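Local coordinates for protein glucoamylase (Thermoanaerobacterium thermosaccharolyticum, PDB 1LF9) that hydrolyses terminal alpha-1,4-linked glucose units successively from the non-reducing ends of starch-like chains, releasing beta-D-glucose, at residues W341-Y346 and Q398-I403; Y367-V372 and D415-P420; I378-W383 and G392-E397. One frame throughout, in Å; residues are numbered along the deposited sequence.

Contact 1 of 3, residues W341-Y346 and Q398-I403. With AC1 (4,6-dideoxy-4-{[(1S,4R,5S,6S)-4,5,6-trihydroxy-3-(hydroxymethyl)cyclohex-2-en-1-yl]amino}-alpha-D-glucopyranose), chain C.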
loop_
_atom_site.group_PDB
_atom_site.type_symbol
_atom_site.label_atom_id
_atom_site.label_comp_id
_atom_site.label_asym_id
_atom_site.label_seq_id
_atom_site.Cartn_x
_atom_site.Cartn_y
_atom_site.Cartn_z
ATOM N N TRP A 341 2.659 -8.257 6.019
ATOM C CA TRP A 341 4.057 -8.658 6.185
ATOM C C TRP A 341 4.466 -8.203 7.584
ATOM O O TRP A 341 4.253 -7.046 7.960
ATOM C CB TRP A 341 4.976 -7.949 5.192
ATOM C CG TRP A 341 5.172 -8.587 3.854
ATOM C CD1 TRP A 341 6.217 -9.382 3.470
ATOM C CD2 TRP A 341 4.393 -8.355 2.675
ATOM N NE1 TRP A 341 6.149 -9.642 2.124
ATOM C CE2 TRP A 341 5.041 -9.024 1.609
ATOM C CE3 TRP A 341 3.216 -7.642 2.414
ATOM C CZ2 TRP A 341 4.550 -9.000 0.297
ATOM C CZ3 TRP A 341 2.725 -7.616 1.110
ATOM C CH2 TRP A 341 3.396 -8.292 0.068
ATOM N N SER A 342 5.055 -9.119 8.339
ATOM C CA SER A 342 5.524 -8.844 9.679
ATOM C C SER A 342 6.511 -7.669 9.681
ATOM O O SER A 342 6.485 -6.821 10.569
ATOM C CB SER A 342 6.192 -10.104 10.226
ATOM O OG SER A 342 7.054 -9.810 11.311
ATOM N N ARG A 343 7.383 -7.625 8.678
ATOM C CA ARG A 343 8.366 -6.553 8.581
ATOM C C ARG A 343 7.692 -5.196 8.414
ATOM O O ARG A 343 7.911 -4.285 9.215
ATOM C CB ARG A 343 9.322 -6.818 7.408
ATOM C CG ARG A 343 10.254 -5.651 7.060
ATOM C CD ARG A 343 11.216 -6.009 5.912
ATOM N NE ARG A 343 10.531 -6.761 4.868
ATOM C CZ ARG A 343 10.560 -8.087 4.744
ATOM N NH1 ARG A 343 11.260 -8.832 5.590
ATOM N NH2 ARG A 343 9.835 -8.676 3.805
ATOM N N ASP A 344 6.859 -5.066 7.384
ATOM C CA ASP A 344 6.177 -3.801 7.113
ATOM C C ASP A 344 5.313 -3.344 8.272
ATOM O O ASP A 344 5.276 -2.162 8.596
ATOM C CB ASP A 344 5.312 -3.919 5.851
ATOM C CG ASP A 344 6.134 -4.225 4.616
ATOM O OD1 ASP A 344 6.062 -3.440 3.654
ATOM O OD2 ASP A 344 6.857 -5.245 4.615
ATOM N N LEU A 345 4.607 -4.286 8.886
ATOM C CA LEU A 345 3.736 -3.964 10.004
ATOM C C LEU A 345 4.586 -3.440 11.161
ATOM O O LEU A 345 4.225 -2.462 11.815
ATOM C CB LEU A 345 2.939 -5.207 10.414
ATOM C CG LEU A 345 2.062 -5.150 11.670
ATOM C CD1 LEU A 345 0.895 -6.101 11.533
ATOM C CD2 LEU A 345 2.906 -5.510 12.891
ATOM N N TYR A 346 5.716 -4.099 11.398
ATOM C CA TYR A 346 6.643 -3.705 12.449
ATOM C C TYR A 346 6.979 -2.229 12.298
ATOM O O TYR A 346 6.841 -1.453 13.238
ATOM C CB TYR A 346 7.911 -4.555 12.350
ATOM C CG TYR A 346 9.111 -4.016 13.099
ATOM C CD1 TYR A 346 9.135 -3.972 14.492
ATOM C CD2 TYR A 346 10.237 -3.577 12.408
ATOM C CE1 TYR A 346 10.259 -3.508 15.179
ATOM C CE2 TYR A 346 11.362 -3.108 13.080
ATOM C CZ TYR A 346 11.368 -3.077 14.467
ATOM O OH TYR A 346 12.485 -2.616 15.128
ATOM N N GLN A 398 10.886 -12.983 12.051
ATOM C CA GLN A 398 10.674 -13.785 13.248
ATOM C C GLN A 398 11.114 -12.944 14.442
ATOM O O GLN A 398 10.584 -13.088 15.544
ATOM C CB GLN A 398 11.508 -15.065 13.204
ATOM C CG GLN A 398 11.394 -15.854 11.913
ATOM C CD GLN A 398 9.957 -16.187 11.534
ATOM O OE1 GLN A 398 9.183 -16.699 12.342
ATOM N NE2 GLN A 398 9.606 -15.911 10.289
ATOM N N ALA A 399 12.070 -12.045 14.205
ATOM C CA ALA A 399 12.604 -11.181 15.250
ATOM C C ALA A 399 11.849 -9.875 15.503
ATOM O O ALA A 399 11.723 -9.443 16.652
ATOM C CB ALA A 399 14.062 -10.875 14.950
ATOM N N ASP A 400 11.351 -9.238 14.449
ATOM C CA ASP A 400 10.650 -7.964 14.601
ATOM C C ASP A 400 9.507 -7.928 15.612
ATOM O O ASP A 400 9.374 -6.966 16.366
ATOM C CB ASP A 400 10.158 -7.456 13.240
ATOM C CG ASP A 400 11.295 -6.947 12.380
ATOM O OD1 ASP A 400 12.363 -6.646 12.958
ATOM O OD2 ASP A 400 11.128 -6.837 11.144
ATOM N N PRO A 401 8.651 -8.960 15.625
ATOM C CA PRO A 401 7.556 -8.928 16.600
ATOM C C PRO A 401 8.053 -8.991 18.050
ATOM O O PRO A 401 7.399 -8.480 18.964
ATOM C CB PRO A 401 6.679 -10.116 16.184
ATOM C CG PRO A 401 7.589 -10.975 15.370
ATOM C CD PRO A 401 8.437 -10.013 14.620
ATOM N N ILE A 402 9.220 -9.595 18.255
ATOM C CA ILE A 402 9.800 -9.664 19.589
ATOM C C ILE A 402 10.274 -8.264 19.969
ATOM O O ILE A 402 10.058 -7.811 21.092
ATOM C CB ILE A 402 11.022 -10.617 19.646
ATOM C CG1 ILE A 402 10.612 -12.035 19.241
ATOM C CG2 ILE A 402 11.599 -10.630 21.057
ATOM C CD1 ILE A 402 11.775 -13.007 19.126
ATOM N N ILE A 403 10.926 -7.588 19.024
ATOM C CA ILE A 403 11.438 -6.245 19.258
ATOM C C ILE A 403 10.294 -5.303 19.602
ATOM O O ILE A 403 10.412 -4.483 20.513
ATOM C CB ILE A 403 12.202 -5.699 18.010
ATOM C CG1 ILE A 403 13.418 -6.583 17.715
ATOM C CG2 ILE A 403 12.656 -4.256 18.252
ATOM C CD1 ILE A 403 14.182 -6.198 16.465
HETATM C C1 AC1 C . 9.014 -9.859 -5.396
HETATM O O2 AC1 C . 11.413 -9.662 -5.595
HETATM C C2 AC1 C . 10.258 -9.001 -5.074
HETATM C C4A AC1 C . 8.477 -5.910 1.719
HETATM C C3 AC1 C . 10.373 -8.752 -3.539
HETATM O O3 AC1 C . 11.542 -7.957 -3.296
HETATM C C4 AC1 C . 9.093 -8.023 -3.065
HETATM N N4A AC1 C . 9.169 -7.733 -1.598
HETATM C C5 AC1 C . 7.840 -8.972 -3.382
HETATM O O5 AC1 C . 7.792 -9.251 -4.854
HETATM C C6 AC1 C . 6.504 -8.375 -2.991
HETATM C C1B AC1 C . 9.022 -6.267 -1.305
HETATM C C2B AC1 C . 10.125 -5.757 -0.323
HETATM O O2B AC1 C . 11.377 -6.107 -0.870
HETATM C C3B AC1 C . 9.908 -6.308 1.112
HETATM O O3B AC1 C . 10.907 -5.828 1.977
HETATM O O4 AC1 C . 8.187 -6.882 2.705
HETATM C C5B AC1 C . 7.354 -5.788 0.631
HETATM C C7B AC1 C . 7.617 -5.967 -0.738
HETATM C C6B AC1 C . 5.934 -5.457 1.081
HETATM O O6B AC1 C . 5.778 -4.029 1.153
#

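Contact 2 of 3, residues Y367-V372 and D415-P420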
loop_
_atom_site.group_PDB
_atom_site.type_symbol
_atom_site.label_atom_id
_atom_site.label_comp_id
_atom_site.label_asym_id
_atom_site.label_seq_id
_atom_site.Cartn_x
_atom_site.Cartn_y
_atom_site.Cartn_z
ATOM N N TYR A 367 -2.131 -8.915 16.617
ATOM C CA TYR A 367 -2.429 -9.614 15.376
ATOM C C TYR A 367 -1.289 -10.612 15.137
ATOM O O TYR A 367 -1.526 -11.785 14.836
ATOM C CB TYR A 367 -2.514 -8.626 14.214
ATOM C CG TYR A 367 -2.734 -9.310 12.893
ATOM C CD1 TYR A 367 -3.928 -9.969 12.624
ATOM C CD2 TYR A 367 -1.720 -9.363 11.940
ATOM C CE1 TYR A 367 -4.111 -10.671 11.441
ATOM C CE2 TYR A 367 -1.891 -10.063 10.753
ATOM C CZ TYR A 367 -3.089 -10.716 10.511
ATOM O OH TYR A 367 -3.264 -11.409 9.340
ATOM N N LEU A 368 -0.051 -10.137 15.284
ATOM C CA LEU A 368 1.127 -10.985 15.104
ATOM C C LEU A 368 1.061 -12.166 16.066
ATOM O O LEU A 368 1.417 -13.289 15.711
ATOM C CB LEU A 368 2.411 -10.196 15.366
ATOM C CG LEU A 368 2.701 -9.037 14.412
ATOM C CD1 LEU A 368 3.917 -8.263 14.906
ATOM C CD2 LEU A 368 2.926 -9.575 13.008
ATOM N N ALA A 369 0.617 -11.901 17.289
ATOM C CA ALA A 369 0.488 -12.956 18.282
ATOM C C ALA A 369 -0.451 -14.010 17.697
ATOM O O ALA A 369 -0.174 -15.209 17.751
ATOM C CB ALA A 369 -0.084 -12.391 19.580
ATOM N N LYS A 370 -1.557 -13.546 17.125
ATOM C CA LYS A 370 -2.533 -14.433 16.509
ATOM C C LYS A 370 -1.865 -15.256 15.412
ATOM O O LYS A 370 -1.976 -16.481 15.388
ATOM C CB LYS A 370 -3.681 -13.615 15.916
ATOM C CG LYS A 370 -4.596 -14.413 15.001
ATOM C CD LYS A 370 -5.690 -13.548 14.393
ATOM C CE LYS A 370 -6.489 -14.334 13.363
ATOM N NZ LYS A 370 -7.014 -15.619 13.923
ATOM N N VAL A 371 -1.168 -14.573 14.507
ATOM C CA VAL A 371 -0.480 -15.235 13.402
ATOM C C VAL A 371 0.435 -16.336 13.920
ATOM O O VAL A 371 0.429 -17.455 13.403
ATOM C CB VAL A 371 0.372 -14.230 12.581
ATOM C CG1 VAL A 371 1.128 -14.964 11.490
ATOM C CG2 VAL A 371 -0.523 -13.159 11.964
ATOM N N VAL A 372 1.219 -16.017 14.944
ATOM C CA VAL A 372 2.143 -16.980 15.516
ATOM C C VAL A 372 1.399 -18.171 16.098
ATOM O O VAL A 372 1.857 -19.310 15.998
ATOM C CB VAL A 372 3.020 -16.332 16.614
ATOM C CG1 VAL A 372 3.805 -17.398 17.363
ATOM C CG2 VAL A 372 3.976 -15.341 15.984
ATOM N N ASP A 415 4.831 -16.019 26.588
ATOM C CA ASP A 415 4.490 -17.415 26.312
ATOM C C ASP A 415 3.893 -17.681 24.935
ATOM O O ASP A 415 4.129 -18.736 24.346
ATOM C CB ASP A 415 3.504 -17.955 27.356
ATOM C CG ASP A 415 4.082 -17.985 28.751
ATOM O OD1 ASP A 415 5.144 -18.614 28.952
ATOM O OD2 ASP A 415 3.462 -17.382 29.652
ATOM N N SER A 416 3.114 -16.736 24.423
ATOM C CA SER A 416 2.465 -16.927 23.128
ATOM C C SER A 416 3.190 -16.326 21.923
ATOM O O SER A 416 2.964 -16.750 20.787
ATOM C CB SER A 416 1.046 -16.361 23.178
ATOM O OG SER A 416 1.080 -14.959 23.371
ATOM N N LEU A 417 4.059 -15.348 22.161
ATOM C CA LEU A 417 4.755 -14.707 21.058
ATOM C C LEU A 417 6.276 -14.806 21.090
ATOM O O LEU A 417 6.883 -15.450 20.231
ATOM C CB LEU A 417 4.349 -13.236 20.994
ATOM C CG LEU A 417 4.797 -12.452 19.759
ATOM C CD1 LEU A 417 4.140 -13.044 18.519
ATOM C CD2 LEU A 417 4.411 -10.991 19.910
ATOM N N VAL A 418 6.876 -14.167 22.087
ATOM C CA VAL A 418 8.323 -14.115 22.242
ATOM C C VAL A 418 9.073 -15.435 22.342
ATOM O O VAL A 418 9.999 -15.690 21.571
ATOM C CB VAL A 418 8.699 -13.262 23.469
ATOM C CG1 VAL A 418 10.214 -13.241 23.650
ATOM C CG2 VAL A 418 8.160 -11.855 23.297
ATOM N N LYS A 419 8.695 -16.265 23.303
ATOM C CA LYS A 419 9.375 -17.536 23.489
ATOM C C LYS A 419 9.328 -18.415 22.242
ATOM O O LYS A 419 10.357 -18.907 21.779
ATOM C CB LYS A 419 8.771 -18.280 24.679
ATOM C CG LYS A 419 9.569 -19.487 25.111
ATOM C CD LYS A 419 8.960 -20.137 26.334
ATOM C CE LYS A 419 9.913 -21.164 26.904
ATOM N NZ LYS A 419 11.219 -20.523 27.225
ATOM N N PRO A 420 8.130 -18.633 21.682
ATOM C CA PRO A 420 8.081 -19.474 20.486
ATOM C C PRO A 420 8.913 -18.940 19.319
ATOM O O PRO A 420 9.596 -19.706 18.644
ATOM C CB PRO A 420 6.582 -19.564 20.180
ATOM C CG PRO A 420 6.012 -18.341 20.841
ATOM C CD PRO A 420 6.776 -18.249 22.113
#

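Contact 3 of 3, residues I378-W383 and G392-E397. With GLC (alpha-D-glucopyranose), chain B.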
loop_
_atom_site.group_PDB
_atom_site.type_symbol
_atom_site.label_atom_id
_atom_site.label_comp_id
_atom_site.label_asym_id
_atom_site.label_seq_id
_atom_site.Cartn_x
_atom_site.Cartn_y
_atom_site.Cartn_z
ATOM N N ILE A 378 6.219 -16.982 12.197
ATOM C CA ILE A 378 5.812 -15.916 11.297
ATOM C C ILE A 378 6.077 -16.312 9.850
ATOM O O ILE A 378 7.225 -16.464 9.440
ATOM C CB ILE A 378 6.580 -14.601 11.568
ATOM C CG1 ILE A 378 6.290 -14.100 12.982
ATOM C CG2 ILE A 378 6.175 -13.544 10.536
ATOM C CD1 ILE A 378 4.879 -13.577 13.174
ATOM N N PRO A 379 5.014 -16.510 9.059
ATOM C CA PRO A 379 5.217 -16.880 7.653
ATOM C C PRO A 379 5.578 -15.624 6.840
ATOM O O PRO A 379 5.242 -14.514 7.246
ATOM C CB PRO A 379 3.873 -17.493 7.261
ATOM C CG PRO A 379 2.903 -16.763 8.122
ATOM C CD PRO A 379 3.599 -16.640 9.449
ATOM N N GLN A 380 6.280 -15.801 5.719
ATOM C CA GLN A 380 6.693 -14.679 4.868
ATOM C C GLN A 380 5.677 -13.539 4.908
ATOM O O GLN A 380 6.013 -12.395 5.223
ATOM C CB GLN A 380 6.890 -15.150 3.424
ATOM C CG GLN A 380 7.357 -14.045 2.494
ATOM C CD GLN A 380 7.909 -14.566 1.182
ATOM O OE1 GLN A 380 8.020 -15.777 0.973
ATOM N NE2 GLN A 380 8.271 -13.645 0.289
ATOM N N ASN A 381 4.435 -13.857 4.563
ATOM C CA ASN A 381 3.349 -12.888 4.610
ATOM C C ASN A 381 2.055 -13.686 4.668
ATOM O O ASN A 381 2.078 -14.902 4.499
ATOM C CB ASN A 381 3.386 -11.916 3.412
ATOM C CG ASN A 381 3.281 -12.606 2.055
ATOM O OD1 ASN A 381 3.177 -11.927 1.030
ATOM N ND2 ASN A 381 3.308 -13.930 2.035
ATOM N N THR A 382 0.936 -13.019 4.930
ATOM C CA THR A 382 -0.338 -13.720 5.047
ATOM C C THR A 382 -1.500 -12.843 4.658
ATOM O O THR A 382 -1.374 -11.621 4.609
ATOM C CB THR A 382 -0.622 -14.138 6.504
ATOM O OG1 THR A 382 -0.744 -12.956 7.309
ATOM C CG2 THR A 382 0.488 -15.000 7.058
ATOM N N TRP A 383 -2.638 -13.476 4.395
ATOM C CA TRP A 383 -3.848 -12.736 4.082
ATOM C C TRP A 383 -4.237 -12.173 5.439
ATOM O O TRP A 383 -3.663 -12.564 6.454
ATOM C CB TRP A 383 -4.948 -13.668 3.569
ATOM C CG TRP A 383 -4.671 -14.263 2.225
ATOM C CD1 TRP A 383 -3.983 -15.411 1.960
ATOM C CD2 TRP A 383 -5.089 -13.742 0.956
ATOM N NE1 TRP A 383 -3.952 -15.642 0.602
ATOM C CE2 TRP A 383 -4.623 -14.632 -0.035
ATOM C CE3 TRP A 383 -5.813 -12.606 0.563
ATOM C CZ2 TRP A 383 -4.858 -14.426 -1.400
ATOM C CZ3 TRP A 383 -6.047 -12.398 -0.801
ATOM C CH2 TRP A 383 -5.569 -13.308 -1.763
ATOM N N GLY A 392 8.351 -18.210 2.285
ATOM C CA GLY A 392 9.781 -18.113 2.503
ATOM C C GLY A 392 10.080 -17.967 3.985
ATOM O O GLY A 392 9.212 -17.546 4.745
ATOM N N ILE A 393 11.295 -18.319 4.400
ATOM C CA ILE A 393 11.689 -18.198 5.806
ATOM C C ILE A 393 12.566 -16.946 6.028
ATOM O O ILE A 393 13.774 -16.961 5.773
ATOM C CB ILE A 393 12.489 -19.446 6.277
ATOM C CG1 ILE A 393 11.721 -20.731 5.938
ATOM C CG2 ILE A 393 12.760 -19.357 7.775
ATOM C CD1 ILE A 393 10.380 -20.846 6.611
ATOM N N GLN A 394 11.952 -15.867 6.501
ATOM C CA GLN A 394 12.668 -14.618 6.763
ATOM C C GLN A 394 12.906 -14.451 8.263
ATOM O O GLN A 394 11.979 -14.157 9.019
ATOM C CB GLN A 394 11.868 -13.421 6.233
ATOM C CG GLN A 394 11.854 -13.307 4.709
ATOM C CD GLN A 394 10.791 -12.342 4.194
ATOM O OE1 GLN A 394 10.535 -11.297 4.799
ATOM N NE2 GLN A 394 10.187 -12.679 3.059
ATOM N N LEU A 395 14.152 -14.637 8.688
ATOM C CA LEU A 395 14.487 -14.509 10.099
ATOM C C LEU A 395 14.186 -13.138 10.699
ATOM O O LEU A 395 13.821 -13.046 11.870
ATOM C CB LEU A 395 15.960 -14.871 10.326
ATOM C CG LEU A 395 16.244 -16.355 10.596
ATOM C CD1 LEU A 395 15.747 -16.734 11.982
ATOM C CD2 LEU A 395 15.565 -17.214 9.544
ATOM N N ASP A 396 14.327 -12.073 9.918
ATOM C CA ASP A 396 14.047 -10.746 10.465
ATOM C C ASP A 396 12.578 -10.654 10.850
ATOM O O ASP A 396 12.231 -9.990 11.824
ATOM C CB ASP A 396 14.410 -9.637 9.463
ATOM C CG ASP A 396 13.568 -9.679 8.199
ATOM O OD1 ASP A 396 13.360 -10.789 7.659
ATOM O OD2 ASP A 396 13.131 -8.599 7.738
ATOM N N GLU A 397 11.716 -11.336 10.097
ATOM C CA GLU A 397 10.297 -11.306 10.398
ATOM C C GLU A 397 9.959 -12.122 11.635
ATOM O O GLU A 397 8.881 -11.967 12.211
ATOM C CB GLU A 397 9.472 -11.777 9.201
ATOM C CG GLU A 397 9.512 -10.786 8.043
ATOM C CD GLU A 397 8.358 -10.966 7.086
ATOM O OE1 GLU A 397 8.098 -12.124 6.701
ATOM O OE2 GLU A 397 7.715 -9.955 6.714
HETATM C C1 GLC B . 7.566 -15.000 -5.937
HETATM C C2 GLC B . 6.977 -13.790 -6.739
HETATM C C3 GLC B . 7.996 -12.610 -6.609
HETATM C C4 GLC B . 8.120 -12.225 -5.079
HETATM C C5 GLC B . 8.649 -13.437 -4.341
HETATM C C6 GLC B . 8.732 -13.138 -2.831
HETATM O O2 GLC B . 6.809 -14.174 -8.093
HETATM O O3 GLC B . 7.483 -11.529 -7.338
HETATM O O4 GLC B . 9.091 -11.149 -4.814
HETATM O O5 GLC B . 7.739 -14.591 -4.551
HETATM O O6 GLC B . 9.639 -14.010 -2.215
HETATM O O HOH W 1 9.135 -16.273 7.049
HETATM O O HOH W 2 6.713 -18.795 5.880
#

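Contact 1 of 3, residues W341-Y346 and Q398-I403
Tyr346 and Asp400 join two helices of the (alpha/alpha)6 barrel that forms the catalytic domain of family 15 glycoside hydrolases, beside the sugar-binding end of that barrel. The axes of helix 342-346 and helix 398-403 run in nearly the same direction, 27° apart, and approach to 8.9 Å. A stack gives the clearest evidence of close packing: the Asp400 carboxylate lies over one face of the Tyr346 ring, shifted toward its rim, with the two planes only 9° apart and Asp400 CG 3.5 Å from Tyr346 CD2. Asp400 CB makes a CH-pi contact with the same ring, 4.0 Å from its centroid. With CG anti to the backbone N (chi1 163°), the Tyr346 ring lies against Asp400, and Tyr346 OH comes to 3.5 Å from Ile403 CG2. Replacing Tyr346 by an alanine would probably uncover one side of the Asp400 carboxylate and open a gap beside the Ile403 methyl. Nearer the helix start, Ser342 OG rests 3.6 Å from Pro401 CD while its hydrogen bond goes to Glu397 O.

On the sugar side, the same helix start holds the AC1 inhibitor. The Trp341 indole, preceding the first turn, presents one face to AC1 C6B. Arg343 is anchored through NH1 by Asp396 and Gln394, which leads its guanidinium edge to the ligand; Arg343 NH2 donates a fairly straight bond of 2.7 Å to AC1 O4, and the bonds from NE are weak. AC1 O4 in turn donates to Asp344 OD2 at 2.8 Å, so Arg343 and Asp344 both hold this hydroxyl. The other carboxylate oxygen, Asp344 OD1, accepts from AC1 O6B at 2.6 Å.

Contact 2 of 3, residues Y367-V372 and D415-P420
No aromatic ring enters the seam where Val372 and Ala369 meet Leu417; the one aromatic ring of the two segments, that of Tyr367, sits on another side of its helix. Val371 CG2 lies 3.6 Å above one face of the Tyr367 ring, displaced toward the rim, and the phenol OH is hydrogen-bonded to Ile384 O, which ties the phenol end to a loop.

The seam itself is aliphatic. Leu417 CG is anti to the backbone N (chi1 -170°), which brings the end of the side chain nearer helix 367-372, where CD1 is the branch that touches. Leu417 CD1 meets Val372 CG2 at 3.4 Å, tighter than usual for two carbons, with the two side chains crossing at about a right angle. Leu417 CD1 also lies 3.7 Å from Ala369 CA and 3.9 Å from Leu368 O, so one methyl bears on three residues of the helix.

Within the (alpha/alpha)6 barrel of family 15, this joins helix 358-375 to helix 414-428, away from the annotated catalytic residues. The axes cross at 71° and come to 8.9 Å. Ala369 and Leu417 mark the closest backbone approach, with CA atoms 5.4 Å apart.

The other branch of Val372, CG1, packs 3.6 Å from the backbone Ser416 O, in a part of the helix that widens into a pi-type turn at 415-418. Farther along, Val372 CG1 touches the ring of Pro420 at CG, 4.2 Å away. Helix 395-407 backs the seam, with Pro401 against Leu368 and Ser405 against Leu417.

Contact 3 of 3, residues I378-W383 and G392-E397
Gly392 O, close to Gln380, accepts hydrogen bonds from two waters, the shorter being 2.6 Å from water 1. Water 1 also donates to Ile378 O at 3.1 Å and accepts from Gln394 N; water 2 accepts from Gln380 N at 3.0 Å, so the two waters bridge both backbones. A direct bond accompanies them: Gly392 N donates to Gln380 OE1 at 2.8 Å, with an N-H...O angle of 145° and the donor tilted 16° from the carbonyl plane.

With CG anti to the backbone N (chi1 -178°) and the chain extended, Gln380 carries its amide past Gly392 to the sugars. Gln380 NE2 donates at 2.9 Å to O6 of the glucose joined to AC1, and is also bonded to Glu438, the likely proton donor. Gln394 NE2 lies 3.2 Å from Gln380 CG and is itself bonded to Glu438 and Gln434, while Gln394 OE1 accepts from Arg343. At the helix end of the contact, Ile378 CG1 packs 3.4 Å from Glu397 O, and Glu397 OE2 accepts from Arg343 N. Such a loop, leading into a barrel helix and bringing side chains to the bound inhibitor sugars, belongs to the (alpha/alpha)6 active site of family 15 glucoamylases.

Overall arrangement
After the largely beta N-terminal part, the chain reaches 341-346, the start of helix 342-355, then 367-372 on helix 358-375. The loop at 378-383 turns back on 392-397 to make contact 3, the shortest closure, with eight residues between its segments. Helix 395-407 continues directly to 398-403, closing contact 1, and 415-420 on helix 414-428 closes contact 2. Contacts 1 and 2 therefore cross, and contact 3 falls within both. Contact pairs also touch: Gln398 NE2 lies 2.6 Å from Ile378 O, and Leu368 CD1 is 3.6 Å from Leu345 CD2. Four barrel helices and one loop are tied together, with contacts 1 and 3 at the sugar site and contact 2 farther from it.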